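Local coordinates for segregation and condensation protein B (Chlorobium tepidum TLS, PDB 1T6S) that takes part in chromosome partitioning during cell division, probably as a dimeric winged-helix subunit of the segregation and condensation complex that works with SMC proteins, at residues H34-T37 with P38-Q42; R50-A54 with T55-F59; I61-A65 with G66-F70; L83-V87 with I88-L92; Y150-T153 with E154-D158. All coordinates share one frame; numbering follows the deposited sequence.

Contact 1: residues H34-T37 with P38-Q42. With NO3 (nitrate ion), chain H.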
# COMPACT_ATOMS: atom_id res chain seq x y z
N HIS A 34 10.28 37.50 4.09
CA HIS A 34 10.78 38.00 5.38
C HIS A 34 11.93 37.10 5.84
O HIS A 34 11.77 35.88 5.92
CB HIS A 34 9.68 37.97 6.46
CG HIS A 34 10.10 38.59 7.76
ND1 HIS A 34 10.19 39.96 7.94
CD2 HIS A 34 10.48 38.03 8.94
CE1 HIS A 34 10.61 40.21 9.17
NE2 HIS A 34 10.79 39.06 9.79
N LYS A 35 13.08 37.71 6.15
CA LYS A 35 14.26 36.97 6.60
C LYS A 35 14.18 36.55 8.07
O LYS A 35 14.92 37.06 8.92
CB LYS A 35 15.54 37.80 6.38
CG LYS A 35 15.91 38.04 4.92
CD LYS A 35 17.13 38.95 4.83
CE LYS A 35 17.63 39.10 3.39
NZ LYS A 35 16.53 39.47 2.46
N PHE A 36 13.27 35.62 8.35
CA PHE A 36 13.07 35.10 9.69
C PHE A 36 14.27 34.42 10.30
O PHE A 36 14.94 33.63 9.64
CB PHE A 36 11.96 34.05 9.69
CG PHE A 36 10.59 34.61 9.86
CD1 PHE A 36 9.70 34.66 8.79
CD2 PHE A 36 10.18 35.05 11.11
CE1 PHE A 36 8.42 35.14 8.97
CE2 PHE A 36 8.89 35.54 11.30
CZ PHE A 36 8.01 35.59 10.22
N THR A 37 14.54 34.72 11.57
CA THR A 37 15.60 34.04 12.30
C THR A 37 14.85 32.86 12.94
O THR A 37 13.64 32.93 13.14
CB THR A 37 16.26 34.97 13.41
OG1 THR A 37 15.32 35.26 14.45
CG2 THR A 37 16.71 36.32 12.78
N PRO A 38 15.55 31.75 13.24
CA PRO A 38 14.87 30.60 13.85
C PRO A 38 14.17 30.96 15.16
O PRO A 38 13.13 30.40 15.51
CB PRO A 38 15.98 29.57 14.02
CG PRO A 38 17.25 30.37 13.93
CD PRO A 38 16.95 31.43 12.93
N SER A 39 14.75 31.93 15.87
CA SER A 39 14.18 32.36 17.12
C SER A 39 12.98 33.27 16.88
O SER A 39 11.96 33.18 17.57
CB SER A 39 15.25 33.09 17.93
OG SER A 39 14.80 33.29 19.25
N GLU A 40 13.10 34.16 15.90
CA GLU A 40 12.01 35.08 15.57
C GLU A 40 10.78 34.31 15.09
O GLU A 40 9.66 34.64 15.45
CB GLU A 40 12.46 36.09 14.49
CG GLU A 40 11.34 37.02 13.99
CD GLU A 40 11.77 37.92 12.83
OE1 GLU A 40 12.75 37.58 12.13
OE2 GLU A 40 11.11 38.96 12.60
N LEU A 41 10.99 33.25 14.30
CA LEU A 41 9.87 32.46 13.78
C LEU A 41 9.12 31.75 14.89
O LEU A 41 7.89 31.72 14.90
CB LEU A 41 10.36 31.42 12.77
CG LEU A 41 9.45 31.08 11.58
CD1 LEU A 41 9.68 29.64 11.16
CD2 LEU A 41 7.98 31.29 11.92
N GLN A 42 9.86 31.17 15.82
CA GLN A 42 9.25 30.45 16.93
C GLN A 42 8.45 31.41 17.80
O GLN A 42 7.41 31.04 18.35
CB GLN A 42 10.32 29.75 17.76
CG GLN A 42 9.74 28.93 18.90
CD GLN A 42 8.75 27.88 18.41
OE1 GLN A 42 9.11 26.99 17.63
NE2 GLN A 42 7.50 27.99 18.85
N NO3 H . 5.75 24.98 19.11
O1 NO3 H . 5.87 25.58 20.19
O2 NO3 H . 5.89 23.78 19.13
O3 NO3 H . 5.51 25.64 18.13
O HOH W 1 14.55 39.12 10.74

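Contact 2: residues R50-A54 with T55-F59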
# COMPACT_ATOMS: atom_id res chain seq x y z
N ARG A 50 -0.71 31.64 21.53
CA ARG A 50 -1.26 32.36 22.67
C ARG A 50 -2.67 32.86 22.33
O ARG A 50 -3.58 32.78 23.17
CB ARG A 50 -0.34 33.51 23.10
CG ARG A 50 0.55 33.14 24.28
CD ARG A 50 1.29 34.36 24.86
NE ARG A 50 2.40 34.81 24.02
CZ ARG A 50 3.56 34.18 23.92
NH1 ARG A 50 3.79 33.08 24.62
NH2 ARG A 50 4.51 34.66 23.13
N ASP A 51 -2.87 33.34 21.10
CA ASP A 51 -4.19 33.80 20.67
C ASP A 51 -5.20 32.65 20.60
O ASP A 51 -6.39 32.85 20.86
CB ASP A 51 -4.12 34.49 19.30
CG ASP A 51 -3.44 35.85 19.35
OD1 ASP A 51 -3.75 36.63 20.28
OD2 ASP A 51 -2.62 36.15 18.44
N TYR A 52 -4.72 31.47 20.21
CA TYR A 52 -5.59 30.28 20.11
C TYR A 52 -6.07 29.92 21.52
O TYR A 52 -7.24 29.60 21.73
CB TYR A 52 -4.82 29.09 19.50
CG TYR A 52 -4.36 29.34 18.08
CD1 TYR A 52 -3.24 28.66 17.56
CD2 TYR A 52 -4.98 30.30 17.27
CE1 TYR A 52 -2.73 28.96 16.29
CE2 TYR A 52 -4.49 30.60 15.99
CZ TYR A 52 -3.36 29.93 15.52
OH TYR A 52 -2.83 30.27 14.30
N GLU A 53 -5.15 29.96 22.47
CA GLU A 53 -5.49 29.67 23.85
C GLU A 53 -6.48 30.71 24.37
O GLU A 53 -7.46 30.37 25.03
CB GLU A 53 -4.23 29.70 24.71
CG GLU A 53 -4.53 29.82 26.19
CD GLU A 53 -4.98 28.51 26.80
OE1 GLU A 53 -5.49 28.53 27.94
OE2 GLU A 53 -4.81 27.47 26.13
N ALA A 54 -6.23 31.97 24.05
CA ALA A 54 -7.06 33.10 24.48
C ALA A 54 -8.50 33.10 23.96
O ALA A 54 -9.43 33.40 24.71
CB ALA A 54 -6.38 34.40 24.08
N THR A 55 -8.67 32.77 22.68
CA THR A 55 -9.98 32.76 22.05
C THR A 55 -10.70 31.40 22.15
O THR A 55 -11.84 31.26 21.70
CB THR A 55 -9.88 33.21 20.57
OG1 THR A 55 -8.98 32.35 19.85
CG2 THR A 55 -9.33 34.65 20.50
N GLY A 56 -10.04 30.41 22.73
CA GLY A 56 -10.67 29.11 22.90
C GLY A 56 -10.70 28.20 21.68
O GLY A 56 -11.66 27.45 21.50
N ARG A 57 -9.66 28.26 20.86
CA ARG A 57 -9.56 27.41 19.67
C ARG A 57 -9.19 25.99 20.08
O ARG A 57 -8.54 25.77 21.11
CB ARG A 57 -8.52 27.97 18.70
CG ARG A 57 -8.87 29.32 18.11
CD ARG A 57 -9.91 29.18 17.00
NE ARG A 57 -11.25 28.87 17.48
CZ ARG A 57 -12.13 29.78 17.89
NH1 ARG A 57 -11.82 31.06 17.89
NH2 ARG A 57 -13.34 29.41 18.29
N THR A 58 -9.59 25.01 19.27
CA THR A 58 -9.33 23.61 19.58
C THR A 58 -8.08 23.03 18.92
O THR A 58 -7.88 21.81 18.92
CB THR A 58 -10.55 22.76 19.17
OG1 THR A 58 -10.80 22.90 17.76
CG2 THR A 58 -11.79 23.23 19.96
N PHE A 59 -7.24 23.90 18.38
CA PHE A 59 -6.01 23.47 17.72
C PHE A 59 -4.81 24.33 18.11
O PHE A 59 -4.97 25.43 18.66
CB PHE A 59 -6.20 23.48 16.20
CG PHE A 59 -6.89 24.71 15.68
CD1 PHE A 59 -6.23 25.92 15.63
CD2 PHE A 59 -8.22 24.65 15.27
CE1 PHE A 59 -6.88 27.07 15.17
CE2 PHE A 59 -8.88 25.79 14.81
CZ PHE A 59 -8.21 27.00 14.76

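Contact 3: residues I61-A65 with G66-F70. With NO3 (nitrate ion), chain L; NO3 (nitrate ion), chain H.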
# COMPACT_ATOMS: atom_id res chain seq x y z
N ILE A 61 -0.38 25.15 16.92
CA ILE A 61 0.73 24.93 16.00
C ILE A 61 1.87 24.26 16.79
O ILE A 61 2.26 24.71 17.87
CB ILE A 61 1.24 26.26 15.37
CG1 ILE A 61 0.16 26.84 14.43
CG2 ILE A 61 2.52 26.00 14.60
CD1 ILE A 61 0.40 28.29 14.02
N HIS A 62 2.39 23.17 16.23
CA HIS A 62 3.47 22.39 16.82
C HIS A 62 4.71 22.34 15.92
O HIS A 62 4.62 22.15 14.69
CB HIS A 62 3.01 20.96 17.08
CG HIS A 62 1.92 20.84 18.10
ND1 HIS A 62 2.17 20.48 19.41
CD2 HIS A 62 0.58 21.02 18.01
CE1 HIS A 62 1.03 20.44 20.07
NE2 HIS A 62 0.05 20.77 19.24
N ALA A 63 5.87 22.48 16.55
CA ALA A 63 7.15 22.42 15.85
C ALA A 63 7.62 20.98 15.93
O ALA A 63 8.09 20.54 16.98
CB ALA A 63 8.16 23.33 16.53
N ILE A 64 7.47 20.23 14.84
CA ILE A 64 7.90 18.83 14.83
C ILE A 64 9.03 18.66 13.83
O ILE A 64 8.83 18.84 12.63
CB ILE A 64 6.75 17.86 14.45
CG1 ILE A 64 5.50 18.13 15.29
CG2 ILE A 64 7.19 16.43 14.69
CD1 ILE A 64 5.73 18.13 16.78
N ALA A 65 10.23 18.32 14.32
CA ALA A 65 11.40 18.11 13.46
C ALA A 65 11.65 19.21 12.43
O ALA A 65 11.89 18.93 11.25
CB ALA A 65 11.25 16.77 12.73
N GLY A 66 11.59 20.46 12.87
CA GLY A 66 11.84 21.56 11.96
C GLY A 66 10.69 21.93 11.03
O GLY A 66 10.85 22.80 10.18
N GLY A 67 9.54 21.27 11.19
CA GLY A 67 8.38 21.57 10.37
C GLY A 67 7.19 21.94 11.25
O GLY A 67 6.86 21.19 12.18
N TYR A 68 6.56 23.08 10.99
CA TYR A 68 5.40 23.47 11.79
C TYR A 68 4.10 22.98 11.18
O TYR A 68 3.93 23.01 9.96
CB TYR A 68 5.31 25.00 11.94
CG TYR A 68 6.42 25.64 12.74
CD1 TYR A 68 7.61 26.06 12.13
CD2 TYR A 68 6.29 25.82 14.12
CE1 TYR A 68 8.64 26.66 12.88
CE2 TYR A 68 7.31 26.41 14.88
CZ TYR A 68 8.48 26.82 14.26
OH TYR A 68 9.48 27.39 15.02
N ARG A 69 3.17 22.53 12.02
CA ARG A 69 1.86 22.09 11.53
C ARG A 69 0.83 22.22 12.65
O ARG A 69 1.18 22.21 13.83
CB ARG A 69 1.89 20.64 11.03
CG ARG A 69 1.81 19.56 12.12
CD ARG A 69 2.98 19.61 13.11
NE ARG A 69 4.32 19.40 12.54
CZ ARG A 69 4.75 18.28 11.94
NH1 ARG A 69 3.96 17.23 11.79
NH2 ARG A 69 6.02 18.19 11.56
N PHE A 70 -0.43 22.36 12.27
CA PHE A 70 -1.53 22.44 13.22
C PHE A 70 -1.89 21.04 13.66
O PHE A 70 -1.77 20.09 12.89
CB PHE A 70 -2.77 23.05 12.56
CG PHE A 70 -2.80 24.55 12.59
CD1 PHE A 70 -2.23 25.29 11.56
CD2 PHE A 70 -3.38 25.22 13.67
CE1 PHE A 70 -2.24 26.69 11.60
CE2 PHE A 70 -3.40 26.62 13.72
CZ PHE A 70 -2.83 27.35 12.68
N NO3 L . 5.45 19.98 19.74
O1 NO3 L . 4.65 19.04 19.63
O2 NO3 L . 6.59 19.70 19.87
O3 NO3 L . 5.00 21.10 19.70
N NO3 H . 5.75 24.98 19.11
O1 NO3 H . 5.87 25.58 20.19
O2 NO3 H . 5.89 23.78 19.13
O3 NO3 H . 5.51 25.64 18.13

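Contact 4: residues L83-V87 with I88-L92. With NO3 (nitrate ion), chain F; NO3 (nitrate ion), chain I.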
# COMPACT_ATOMS: atom_id res chain seq x y z
N LEU A 83 -13.30 9.75 13.75
CA LEU A 83 -13.39 10.33 12.42
C LEU A 83 -12.32 9.81 11.47
O LEU A 83 -12.62 9.34 10.38
CB LEU A 83 -13.28 11.85 12.52
CG LEU A 83 -13.25 12.63 11.18
CD1 LEU A 83 -14.60 12.47 10.47
CD2 LEU A 83 -12.97 14.12 11.42
N LEU A 84 -11.06 9.91 11.89
CA LEU A 84 -9.94 9.48 11.06
C LEU A 84 -9.72 7.97 11.02
O LEU A 84 -9.24 7.44 10.02
CB LEU A 84 -8.65 10.16 11.54
CG LEU A 84 -8.51 11.67 11.33
CD1 LEU A 84 -9.65 12.37 12.01
CD2 LEU A 84 -7.18 12.17 11.89
N ALA A 85 -10.06 7.29 12.11
CA ALA A 85 -9.84 5.86 12.20
C ALA A 85 -10.93 5.08 12.94
O ALA A 85 -10.68 4.50 13.99
CB ALA A 85 -8.47 5.59 12.88
N PRO A 86 -12.17 5.08 12.41
CA PRO A 86 -13.23 4.34 13.10
C PRO A 86 -12.88 2.83 13.11
O PRO A 86 -12.12 2.38 12.25
CB PRO A 86 -14.47 4.66 12.26
CG PRO A 86 -13.91 4.85 10.89
CD PRO A 86 -12.66 5.66 11.15
N VAL A 87 -13.42 2.09 14.07
CA VAL A 87 -13.14 0.65 14.23
C VAL A 87 -13.26 -0.21 12.97
O VAL A 87 -12.35 -0.98 12.65
CB VAL A 87 -14.07 -0.01 15.30
CG1 VAL A 87 -13.49 -1.36 15.73
CG2 VAL A 87 -14.24 0.91 16.49
N ILE A 88 -14.39 -0.09 12.27
CA ILE A 88 -14.62 -0.88 11.06
C ILE A 88 -13.57 -0.61 10.00
O ILE A 88 -13.09 -1.53 9.33
CB ILE A 88 -16.01 -0.58 10.44
CG1 ILE A 88 -17.10 -0.72 11.50
CG2 ILE A 88 -16.29 -1.54 9.28
CD1 ILE A 88 -17.08 -2.02 12.25
N GLN A 89 -13.22 0.66 9.84
CA GLN A 89 -12.21 1.04 8.87
C GLN A 89 -10.88 0.41 9.29
O GLN A 89 -10.14 -0.10 8.45
CB GLN A 89 -12.07 2.57 8.82
CG GLN A 89 -11.03 3.09 7.86
CD GLN A 89 -10.80 4.58 8.04
OE1 GLN A 89 -11.70 5.39 7.78
NE2 GLN A 89 -9.60 4.95 8.49
N ARG A 90 -10.59 0.42 10.59
CA ARG A 90 -9.34 -0.15 11.10
C ARG A 90 -9.27 -1.66 10.84
O ARG A 90 -8.22 -2.18 10.50
CB ARG A 90 -9.19 0.16 12.59
CG ARG A 90 -8.73 1.58 12.89
CD ARG A 90 -9.24 2.05 14.24
NE ARG A 90 -8.85 1.14 15.30
CZ ARG A 90 -9.56 0.91 16.40
NH1 ARG A 90 -10.72 1.54 16.58
NH2 ARG A 90 -9.12 0.07 17.33
N ARG A 91 -10.40 -2.35 11.02
CA ARG A 91 -10.49 -3.79 10.78
C ARG A 91 -10.17 -4.11 9.32
O ARG A 91 -9.37 -5.00 9.03
CB ARG A 91 -11.89 -4.30 11.13
CG ARG A 91 -12.20 -4.34 12.64
CD ARG A 91 -13.70 -4.58 12.92
NE ARG A 91 -14.17 -5.89 12.46
CZ ARG A 91 -15.43 -6.31 12.54
NH1 ARG A 91 -16.35 -5.52 13.06
NH2 ARG A 91 -15.76 -7.53 12.11
N LEU A 92 -10.80 -3.38 8.39
CA LEU A 92 -10.53 -3.60 6.96
C LEU A 92 -9.06 -3.35 6.66
O LEU A 92 -8.39 -4.19 6.04
CB LEU A 92 -11.40 -2.66 6.11
CG LEU A 92 -12.91 -2.93 6.21
CD1 LEU A 92 -13.68 -1.72 5.67
CD2 LEU A 92 -13.28 -4.20 5.42
N NO3 F . -15.60 3.95 16.32
O1 NO3 F . -15.78 4.36 17.49
O2 NO3 F . -14.48 3.84 15.94
O3 NO3 F . -16.58 3.69 15.66
N NO3 I . -6.97 3.06 9.13
O1 NO3 I . -7.99 2.37 8.89
O2 NO3 I . -7.14 4.11 9.69
O3 NO3 I . -5.90 2.62 8.77

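Contact 5: residues Y150-T153 with E154-D158. With NO3 (nitrate ion), chain N.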
# COMPACT_ATOMS: atom_id res chain seq x y z
N TYR A 150 -0.70 -17.53 -4.29
CA TYR A 150 -0.59 -16.10 -4.58
C TYR A 150 0.77 -15.51 -4.28
O TYR A 150 1.52 -16.06 -3.48
CB TYR A 150 -1.66 -15.31 -3.82
CG TYR A 150 -3.06 -15.77 -4.13
CD1 TYR A 150 -3.64 -16.83 -3.43
CD2 TYR A 150 -3.79 -15.18 -5.15
CE1 TYR A 150 -4.93 -17.29 -3.76
CE2 TYR A 150 -5.06 -15.64 -5.48
CZ TYR A 150 -5.62 -16.69 -4.78
OH TYR A 150 -6.87 -17.13 -5.14
N GLY A 151 1.07 -14.39 -4.92
CA GLY A 151 2.33 -13.70 -4.71
C GLY A 151 2.07 -12.22 -4.89
O GLY A 151 1.02 -11.85 -5.41
N THR A 152 3.00 -11.36 -4.46
CA THR A 152 2.82 -9.92 -4.62
C THR A 152 3.09 -9.54 -6.08
O THR A 152 3.65 -10.33 -6.83
CB THR A 152 3.78 -9.13 -3.67
OG1 THR A 152 5.11 -9.63 -3.81
CG2 THR A 152 3.32 -9.27 -2.20
N THR A 153 2.71 -8.32 -6.47
CA THR A 153 2.86 -7.84 -7.84
C THR A 153 3.86 -6.68 -7.97
O THR A 153 4.18 -6.02 -6.98
CB THR A 153 1.52 -7.34 -8.38
OG1 THR A 153 1.07 -6.24 -7.57
CG2 THR A 153 0.46 -8.44 -8.34
N GLU A 154 4.34 -6.42 -9.19
CA GLU A 154 5.28 -5.32 -9.41
C GLU A 154 4.52 -4.04 -9.10
O GLU A 154 5.10 -3.00 -8.76
CB GLU A 154 5.78 -5.27 -10.87
CG GLU A 154 7.11 -4.51 -11.04
CD GLU A 154 8.26 -5.27 -10.41
OE1 GLU A 154 9.28 -4.65 -10.03
OE2 GLU A 154 8.16 -6.51 -10.28
N VAL A 155 3.20 -4.12 -9.20
CA VAL A 155 2.33 -3.00 -8.89
C VAL A 155 2.49 -2.68 -7.41
O VAL A 155 2.58 -1.51 -7.01
CB VAL A 155 0.87 -3.35 -9.17
CG1 VAL A 155 -0.02 -2.15 -8.86
CG2 VAL A 155 0.71 -3.80 -10.62
N PHE A 156 2.51 -3.72 -6.58
CA PHE A 156 2.69 -3.55 -5.14
C PHE A 156 4.09 -2.99 -4.86
O PHE A 156 4.25 -2.03 -4.13
CB PHE A 156 2.56 -4.89 -4.38
CG PHE A 156 3.18 -4.86 -3.00
CD1 PHE A 156 2.61 -4.11 -1.97
CD2 PHE A 156 4.37 -5.55 -2.75
CE1 PHE A 156 3.22 -4.06 -0.70
CE2 PHE A 156 4.98 -5.50 -1.50
CZ PHE A 156 4.41 -4.75 -0.47
N LEU A 157 5.09 -3.62 -5.46
CA LEU A 157 6.46 -3.19 -5.24
C LEU A 157 6.69 -1.73 -5.64
O LEU A 157 7.32 -0.98 -4.90
CB LEU A 157 7.43 -4.12 -5.97
CG LEU A 157 7.44 -5.57 -5.48
CD1 LEU A 157 8.36 -6.42 -6.34
CD2 LEU A 157 7.91 -5.62 -4.01
N ASP A 158 6.18 -1.34 -6.81
CA ASP A 158 6.34 0.04 -7.30
C ASP A 158 5.66 1.03 -6.36
O ASP A 158 6.23 2.06 -5.99
CB ASP A 158 5.76 0.20 -8.71
CG ASP A 158 6.63 -0.41 -9.78
OD1 ASP A 158 7.82 -0.66 -9.53
OD2 ASP A 158 6.11 -0.63 -10.90
N NO3 N . 7.65 -8.79 -1.89
O1 NO3 N . 8.69 -8.26 -1.44
O2 NO3 N . 7.79 -9.57 -2.80
O3 NO3 N . 6.59 -8.48 -1.39

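Contact 1: residues H34-T37 with P38-Q42
The Phe36 ring is covered on both faces: Leu41 CG lies over one, displaced toward the rim, while His34 CD2 stands over the centre of the other. The imidazole of His34 thus meets Phe36 with its edge, and the same edge carries the bond to Glu40. NE2 of His34 donates to OE2 of Glu40 at 2.8 Å, the oxygen lying close to the ring plane but the nitrogen sitting above the carboxylate plane, with an N-H...O angle of 160°. Thr37 is the N-cap of helix 38-55, in a winged-helix domain, and forms a capping box with Glu40. Its OG1, placed between backbone N and carbonyl carbon (chi1 67°), accepts from Glu40 N at 2.9 Å. The return bond, Thr37 N to Glu40 OE1, is weak at 3.4 Å. Because the Glu40 chain runs extended past Phe36, its CG packs 3.7 Å from Phe36 CD2 before the carboxylate reaches His34. A leucine in place of Glu40 would probably leave His34 NE2 without this acceptor, the imidazole less firmly fixed, and the capping box without its return bond. Behind this corner, Leu8 and Leu12 of helix 2-18 and Leu25 of helix 25-31 pack on Phe36.

Contact 2: residues R50-A54 with T55-F59
Tyr52 offers one face of its ring to the edge of Phe59, whose CE1 stands over the ring centre. The pair is an edge-to-face (T-shaped) stack, with centroids 5.5 Å apart and planes at 71°. It forms where helix 38-55 ends and the chain turns into strand 59-64, and the turn fits a Schellman motif. Two observations support this: Arg57 N donates back to Tyr52 O at 2.9 Å, and inside that bond Gly56 N makes a weak one to Glu53 O at 3.5 Å. Gly56 has positive phi (80°), where a side chain would be jammed against the preceding carbonyl oxygen, so glycine suits the position. The apolar contact expected across such a motif is present as well, Tyr52 CB lying 3.9 Å from Arg57 CB. Arg57 CB also lies over a face of the Phe59 ring, near its rim, so the start of the arginine chain packs against both aromatic residues before it bends away. Beyond the two segments, Tyr52 OH is hydrogen-bonded to Glu13 of helix 2-18, and Phe59 meets the ring of Phe70 on the partner strand of the hairpin. Thr55 closes the last turn with two bonds to a single acceptor: its N at 2.9 Å and its OG1 at 2.8 Å reach Asp51 O from opposite faces of the carbonyl plane.

Contact 3: residues I61-A65 with G66-F70
Ile61 lays its CG1 over one face of the Phe70 ring, a CH-pi contact 3.6 Å from the centroid and only 15° off the ring normal. The two residues are a non-hydrogen-bonded pair of the antiparallel hairpin 59-64/67-72, the wing of a winged-helix domain, closed by a type I' turn from Ile64 to Gly67. Gly66 sits in that turn with positive phi, where a CB would clash with Ala65 O. Along the face that carries Ile61, Ala63, Tyr68 and Phe70, the tyrosine crosses Ile61 at about a right angle, CD2 lying 3.8 Å from Ile61 CG2, while its CE2 meets Ala63 CB at 3.6 Å. Val45 and Ile16, from helices 38-55 and 2-18, pack on this side, and Tyr68 OH is hydrogen-bonded to Gln42. On the other face Arg69, with CG between backbone N and carbonyl carbon (chi1 80°) and two further bends, folds back along the hairpin. Its guanidinium lies flat against Ile64, NH2 approaching Ile64 CB to a tight 3.0 Å. On that same face His62 ND1 donates to two oxygens of a nitrate, probably from the crystallisation liquor, which also binds Arg140 of the second subunit. Gly67 leaves its place beneath the arginine without a side chain, and its carbonyl O takes three N-H groups: Ile64 N at 2.9 Å, Arg69 NE at 3.1 Å and Arg69 NH2 at 3.2 Å, both arginine nitrogens coming from above the carbonyl plane.

Contact 4: residues L83-V87 with I88-L92
Gln89 reaches back to the end of the preceding helix: its NE2 donates to Leu84 O at 2.9 Å, with an N-H...O angle of 146° and the carbonyl oxygen tilted out of the amide plane. The same nitrogen serves a nitrate ion, donating to its O2 at 2.9 Å and its O1 at 3.1 Å. CG anti to the backbone N (chi1 179°) and an extended chain carry the amide this far, slantwise across Pro86, whose CD touches Gln89 OE1 at 3.5 Å. Pro86 is the N-cap where helix 87-106 opens after the short linker from helix 77-84. As expected of an N-cap residue, its O accepts from Arg90 N at 3.0 Å, while Val87 N, in the first turn, donates to O2 of a second nitrate at 2.8 Å. A leucine in place of Gln89 would probably leave Leu84 O without this donor and the first nitrate with one donor fewer, so that the linker is less firmly held to the helix. Farther out, Arg90 passes Val87, NH1 lying 3.6 Å from CG2 of that residue. The Arg90 guanidinium is positioned by the second subunit, where Trp105 offers both a backbone oxygen for NE and a ring for a cation-pi contact.

Contact 5: residues Y150-T153 with E154-D158
Thr153 OG1 accepts from Phe156 N at 3.1 Å, with an N-H...O angle of 149°, and it is also hydrogen-bonded to Gly133 O. The hydroxyl is brought into position by a chi1 of 62°, which sets it between the backbone N and the carbonyl carbon. Val155 runs alongside and points the same way, its CB packing 3.3 Å from that OG1. Thr153 O is taken up as well: Leu157 N donates to it at 3.0 Å in a nearly straight bond (167°), whereas Phe156 N gives it a weak, sharply bent second bond at 2.9 Å. Phe156 N is therefore shared between hydroxyl and carbonyl of one residue. Thr153 is the N-cap of helix 154-159, which follows strand 148-152 directly, the middle strand of the three-stranded sheet in the second winged-helix domain. One residue earlier, the backbone of Thr152 is satisfied from outside, its N by Gln107 OE1 and its O by Arg138 NH2. Its hydroxyl faces a nitrate, with OG1 2.9 Å from the ion's O2. That ion is also hydrogen-bonded to Ser93 and Gln89 of the second subunit. The apolar part of Thr152 meets the helix through CB, 3.7 Å from Phe156 CD2, the two side chains running obliquely past each other. Leu100 of helix 87-106 touches both of these side chains, and Ser93 of the second subunit packs on the Phe156 side chain.

Overall arrangement
Contacts 1, 2 and 3 belong to one winged-helix domain, and contacts 1 and 2 mark the start and end of helix 38-55, their centres about 22 Å apart. Contact 3 touches both, through Tyr68 with Gln42 and Phe70 with Tyr52 and Phe59. Contact 2 is largely a surface contact; the other four are partly buried. Contacts 1 and 5 share a threonine N-cap, but only the first adds a glutamate return bond, and a weak one. Contact 4 has a proline at the N-cap and relies on a glutamine amide. Contacts 3, 4 and 5 touch the second subunit, whereas contacts 1 and 2 do not. Ring packing enters contacts 1, 2 and 3, as an edge-to-face stack in contact 2 and a CH-pi contact in contact 3.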